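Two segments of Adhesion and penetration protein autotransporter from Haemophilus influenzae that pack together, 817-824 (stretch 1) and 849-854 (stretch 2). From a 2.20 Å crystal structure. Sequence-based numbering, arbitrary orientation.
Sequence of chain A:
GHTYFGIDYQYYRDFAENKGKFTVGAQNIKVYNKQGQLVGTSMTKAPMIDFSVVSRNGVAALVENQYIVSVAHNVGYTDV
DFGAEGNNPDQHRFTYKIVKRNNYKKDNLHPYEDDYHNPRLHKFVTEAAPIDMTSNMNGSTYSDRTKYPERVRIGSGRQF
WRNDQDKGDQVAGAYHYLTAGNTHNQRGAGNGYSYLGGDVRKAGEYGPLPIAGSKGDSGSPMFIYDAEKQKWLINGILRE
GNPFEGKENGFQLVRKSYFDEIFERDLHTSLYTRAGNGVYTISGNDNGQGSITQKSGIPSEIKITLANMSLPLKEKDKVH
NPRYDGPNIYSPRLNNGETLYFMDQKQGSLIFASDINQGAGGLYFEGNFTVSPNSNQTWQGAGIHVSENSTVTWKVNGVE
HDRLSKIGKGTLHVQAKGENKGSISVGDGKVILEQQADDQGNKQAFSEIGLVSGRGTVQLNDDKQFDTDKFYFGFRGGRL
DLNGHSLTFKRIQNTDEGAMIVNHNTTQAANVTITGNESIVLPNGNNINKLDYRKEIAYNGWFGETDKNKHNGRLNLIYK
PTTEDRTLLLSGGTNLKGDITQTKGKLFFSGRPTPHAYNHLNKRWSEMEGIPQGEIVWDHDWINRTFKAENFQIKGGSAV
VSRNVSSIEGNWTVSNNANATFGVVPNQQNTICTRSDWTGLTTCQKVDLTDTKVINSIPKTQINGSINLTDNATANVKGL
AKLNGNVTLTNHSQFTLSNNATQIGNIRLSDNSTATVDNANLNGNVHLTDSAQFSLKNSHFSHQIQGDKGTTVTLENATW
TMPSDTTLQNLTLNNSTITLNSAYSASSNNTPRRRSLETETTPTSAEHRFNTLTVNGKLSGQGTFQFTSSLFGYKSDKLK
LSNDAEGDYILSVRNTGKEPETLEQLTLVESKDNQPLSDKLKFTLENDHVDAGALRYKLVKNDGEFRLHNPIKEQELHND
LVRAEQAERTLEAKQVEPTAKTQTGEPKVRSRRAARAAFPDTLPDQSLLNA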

ATOM      1  N   THR A 817      15.620  11.273 -21.582  1.00 35.78           N
ATOM      2  CA  THR A 817      15.134  12.478 -20.916  1.00 37.77           C
ATOM      3  C   THR A 817      14.390  12.171 -19.621  1.00 34.45           C
ATOM      4  O   THR A 817      13.518  11.309 -19.591  1.00 37.70           O
ATOM      5  CB  THR A 817      14.201  13.277 -21.842  1.00 34.25           C
ATOM      6  OG1 THR A 817      14.963  13.804 -22.931  1.00 40.86           O
ATOM      7  CG2 THR A 817      13.538  14.425 -21.090  1.00 34.36           C
ATOM      8  N   ILE A 818      14.735  12.880 -18.554  1.00 32.08           N
ATOM      9  CA  ILE A 818      14.006  12.762 -17.305  1.00 31.20           C
ATOM     10  C   ILE A 818      13.245  14.046 -17.016  1.00 36.96           C
ATOM     11  O   ILE A 818      13.846  15.101 -16.839  1.00 39.20           O
ATOM     12  CB  ILE A 818      14.939  12.487 -16.117  1.00 35.08           C
ATOM     13  CG1 ILE A 818      15.665  11.153 -16.296  1.00 31.60           C
ATOM     14  CG2 ILE A 818      14.147  12.503 -14.816  1.00 34.28           C
ATOM     15  CD1 ILE A 818      16.615  10.815 -15.170  1.00 25.98           C
ATOM     16  N   THR A 819      11.922  13.954 -16.974  1.00 33.55           N
ATOM     17  CA  THR A 819      11.093  15.077 -16.572  1.00 33.62           C
ATOM     18  C   THR A 819      10.818  14.994 -15.076  1.00 35.87           C
ATOM     19  O   THR A 819      10.149  14.069 -14.609  1.00 38.19           O
ATOM     20  CB  THR A 819       9.772  15.087 -17.339  1.00 35.67           C
ATOM     21  OG1 THR A 819      10.043  14.968 -18.740  1.00 35.26           O
ATOM     22  CG2 THR A 819       9.012  16.373 -17.075  1.00 34.19           C
ATOM     23  N   LEU A 820      11.336  15.964 -14.327  1.00 35.45           N
ATOM     24  CA  LEU A 820      11.323  15.907 -12.867  1.00 37.06           C
ATOM     25  C   LEU A 820       9.930  16.061 -12.270  1.00 37.25           C
ATOM     26  O   LEU A 820       9.692  15.675 -11.130  1.00 39.30           O
ATOM     27  CB  LEU A 820      12.252  16.976 -12.282  1.00 42.81           C
ATOM     28  CG  LEU A 820      13.759  16.842 -12.526  1.00 37.05           C
ATOM     29  CD1 LEU A 820      14.509  17.954 -11.813  1.00 38.21           C
ATOM     30  CD2 LEU A 820      14.259  15.495 -12.053  1.00 38.57           C
ATOM     31  N   ASN A 821       9.013  16.623 -13.047  1.00 39.99           N
ATOM     32  CA  ASN A 821       7.681  16.939 -12.549  1.00 41.48           C
ATOM     33  C   ASN A 821       6.601  16.738 -13.604  1.00 44.49           C
ATOM     34  O   ASN A 821       6.753  17.146 -14.764  1.00 44.36           O
ATOM     35  CB  ASN A 821       7.642  18.379 -12.023  1.00 46.72           C
ATOM     36  CG  ASN A 821       6.465  18.634 -11.093  1.00 45.77           C
ATOM     37  OD1 ASN A 821       5.302  18.557 -11.498  1.00 45.40           O
ATOM     38  ND2 ASN A 821       6.765  18.950  -9.837  1.00 40.51           N
ATOM     39  N   SER A 822       5.503  16.116 -13.185  1.00 41.37           N
ATOM     40  CA  SER A 822       4.386  15.813 -14.076  1.00 47.38           C
ATOM     41  C   SER A 822       3.697  17.064 -14.622  1.00 44.97           C
ATOM     42  O   SER A 822       2.904  16.988 -15.559  1.00 47.98           O
ATOM     43  CB  SER A 822       3.362  14.931 -13.353  1.00 45.36           C
ATOM     44  OG  SER A 822       2.751  15.638 -12.283  1.00 45.76           O
ATOM     45  N   ALA A 823       4.005  18.215 -14.038  1.00 44.12           N
ATOM     46  CA  ALA A 823       3.364  19.461 -14.437  1.00 47.07           C
ATOM     47  C   ALA A 823       4.053  20.091 -15.643  1.00 50.24           C
ATOM     48  O   ALA A 823       3.591  21.096 -16.185  1.00 50.74           O
ATOM     49  CB  ALA A 823       3.333  20.437 -13.274  1.00 48.64           C
ATOM     50  N   TYR A 824       5.155  19.487 -16.067  1.00 47.09           N
ATOM     51  CA  TYR A 824       5.974  20.067 -17.118  1.00 44.55           C
ATOM     52  C   TYR A 824       5.238  20.240 -18.450  1.00 49.65           C
ATOM     53  O   TYR A 824       5.541  21.163 -19.205  1.00 50.52           O
ATOM     54  CB  TYR A 824       7.253  19.249 -17.300  1.00 45.01           C
ATOM     55  CG  TYR A 824       8.210  19.809 -18.328  1.00 42.56           C
ATOM     56  CD1 TYR A 824       9.211  20.707 -17.964  1.00 42.44           C
ATOM     57  CD2 TYR A 824       8.120  19.430 -19.660  1.00 40.57           C
ATOM     58  CE1 TYR A 824      10.090  21.215 -18.904  1.00 41.79           C
ATOM     59  CE2 TYR A 824       8.991  19.928 -20.602  1.00 40.29           C
ATOM     60  CZ  TYR A 824       9.972  20.819 -20.222  1.00 42.04           C
ATOM     61  OH  TYR A 824      10.832  21.311 -21.170  1.00 44.32           O
ATOM     62  N   ARG A 849       4.343  20.204  -4.636  1.00 43.58           N
ATOM     63  CA  ARG A 849       4.263  20.860  -5.938  1.00 50.00           C
ATOM     64  C   ARG A 849       5.556  20.733  -6.749  1.00 48.29           C
ATOM     65  O   ARG A 849       5.516  20.599  -7.970  1.00 51.29           O
ATOM     66  CB  ARG A 849       3.875  22.332  -5.777  1.00 52.05           C
ATOM     67  CG  ARG A 849       4.149  23.193  -7.001  1.00 49.59           C
ATOM     68  CD  ARG A 849       3.305  22.775  -8.197  1.00 54.20           C
ATOM     69  NE  ARG A 849       3.816  23.362  -9.435  1.00 66.28           N
ATOM     70  CZ  ARG A 849       4.361  22.667 -10.433  1.00 61.02           C
ATOM     71  NH1 ARG A 849       4.450  21.347 -10.353  1.00 57.76           N
ATOM     72  NH2 ARG A 849       4.805  23.289 -11.520  1.00 56.67           N
ATOM     73  N   PHE A 850       6.702  20.782  -6.077  1.00 45.70           N
ATOM     74  CA  PHE A 850       7.981  20.623  -6.766  1.00 44.13           C
ATOM     75  C   PHE A 850       8.705  19.368  -6.298  1.00 44.49           C
ATOM     76  O   PHE A 850       8.627  18.990  -5.124  1.00 44.17           O
ATOM     77  CB  PHE A 850       8.871  21.857  -6.582  1.00 43.73           C
ATOM     78  CG  PHE A 850       8.354  23.082  -7.280  1.00 43.35           C
ATOM     79  CD1 PHE A 850       8.390  23.173  -8.662  1.00 44.43           C
ATOM     80  CD2 PHE A 850       7.831  24.141  -6.556  1.00 46.42           C
ATOM     81  CE1 PHE A 850       7.916  24.298  -9.310  1.00 44.51           C
ATOM     82  CE2 PHE A 850       7.354  25.271  -7.197  1.00 47.75           C
ATOM     83  CZ  PHE A 850       7.396  25.350  -8.576  1.00 47.95           C
ATOM     84  N   ASN A 851       9.408  18.725  -7.225  1.00 45.90           N
ATOM     85  CA  ASN A 851      10.070  17.457  -6.937  1.00 42.09           C
ATOM     86  C   ASN A 851      11.586  17.552  -6.948  1.00 42.44           C
ATOM     87  O   ASN A 851      12.162  18.455  -7.557  1.00 40.99           O
ATOM     88  CB  ASN A 851       9.622  16.383  -7.929  1.00 38.91           C
ATOM     89  CG  ASN A 851       8.148  16.068  -7.816  1.00 41.39           C
ATOM     90  OD1 ASN A 851       7.555  16.182  -6.741  1.00 40.44           O
ATOM     91  ND2 ASN A 851       7.547  15.664  -8.928  1.00 42.46           N
ATOM     92  N   THR A 852      12.221  16.600  -6.277  1.00 40.15           N
ATOM     93  CA  THR A 852      13.670  16.495  -6.260  1.00 42.11           C
ATOM     94  C   THR A 852      14.090  15.074  -6.612  1.00 39.58           C
ATOM     95  O   THR A 852      13.586  14.106  -6.043  1.00 37.41           O
ATOM     96  CB  THR A 852      14.249  16.859  -4.874  1.00 42.46           C
ATOM     97  OG1 THR A 852      13.931  18.220  -4.558  1.00 42.21           O
ATOM     98  CG2 THR A 852      15.760  16.674  -4.855  1.00 38.39           C
ATOM     99  N   LEU A 853      15.004  14.953  -7.563  1.00 35.25           N
ATOM    100  CA  LEU A 853      15.630  13.675  -7.835  1.00 34.49           C
ATOM    101  C   LEU A 853      17.007  13.662  -7.186  1.00 37.07           C
ATOM    102  O   LEU A 853      17.853  14.498  -7.495  1.00 38.30           O
ATOM    103  CB  LEU A 853      15.742  13.439  -9.340  1.00 35.42           C
ATOM    104  CG  LEU A 853      16.596  12.255  -9.805  1.00 37.61           C
ATOM    105  CD1 LEU A 853      16.141  10.940  -9.172  1.00 33.17           C
ATOM    106  CD2 LEU A 853      16.584  12.163 -11.324  1.00 28.78           C
ATOM    107  N   THR A 854      17.222  12.721  -6.276  1.00 34.53           N
ATOM    108  CA  THR A 854      18.505  12.576  -5.605  1.00 32.97           C
ATOM    109  C   THR A 854      19.256  11.386  -6.183  1.00 38.57           C
ATOM    110  O   THR A 854      18.707  10.286  -6.263  1.00 38.82           O
ATOM    111  CB  THR A 854      18.317  12.341  -4.091  1.00 40.21           C
ATOM    112  OG1 THR A 854      17.626  13.454  -3.509  1.00 34.64           O
ATOM    113  CG2 THR A 854      19.664  12.157  -3.401  1.00 36.88           C
TER
HETATM  114  O   HOH W   1       5.135  14.887 -10.772  1.00 39.80           O

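The contact between 817-824 and 849-854 is small, burying 356 Å² over both sides, and it centres on Leu820, Asn821 and Asn851, which have the largest covered areas. Ile818 and Leu853, both in strands, and Leu820, in the loop just after the first, make the apolar contacts; the amides of Asn821 and Asn851 lie in loop.

Leu820, just past the end of the strand 817-819, contributes in two ways. Its CA-to-CB bond points toward the other stretch, and with chi1 m and chi2 t CD2 lies 3.7 Å from CB of Leu853. Its carbonyl, meanwhile, accepts a hydrogen bond from the side chain of Asn851, with Asn851 ND2 3.1 Å from Leu820 O and an N-H...O angle of 160°. Leucine suits this buried site because its branched end packs against Leu853; the hydrogen bond uses its backbone oxygen, which any residue would supply. Leu853 (chi1 t, chi2 p) also reaches Ile818, whose extended side chain brings CD1 to 4.1 Å from CD2 of Leu853; this branched aliphatic trio forms the greasy part of the contact.

Asn821 is buried and polar, and it spends both ends of its amide. Its CA-to-CB bond points toward the second stretch, and with chi1 in t ND2 donates to the backbone oxygen of Arg849, 2.8 Å from Asn821 ND2 to Arg849 O; ND2 is hydrogen-bonded elsewhere in the structure as well. On the other end, OD1 of Asn821 accepts from the backbone N of Ala823 at 2.9 Å, a bond that ties the side chain to its own turn, and takes a weak hydrogen bond from NH1 of Arg849, 3.1 Å from that OD1. The turn is further held by Tyr824 N, 3.1 Å from Asn821 O. An amide fits here because it carries donor and acceptor side by side.

Asn851 faces Asn821, their CA atoms 6.1 Å apart, the closest pairing of the two backbones. Their ND2 atoms lie 3.5 Å apart, but both are donors and do not bond to each other. The Asn851 amide suits its place by offering a donor: ND2 serves Leu820 O and, through a weak hydrogen bond of 3.1 Å, the oxygen of water 1, which also accepts from Ser822 N at 2.7 Å and so bridges the stretches.

Arg849 completes the contact at an exposed position. Its CA-to-CB bond points away, yet the side chain is long enough to return, placing Asn821 OD1 at the guanidinium edge and bringing NH1 within 3.3 Å of Ala823 CB. The small methyl of Ala823 lies obliquely to the guanidinium.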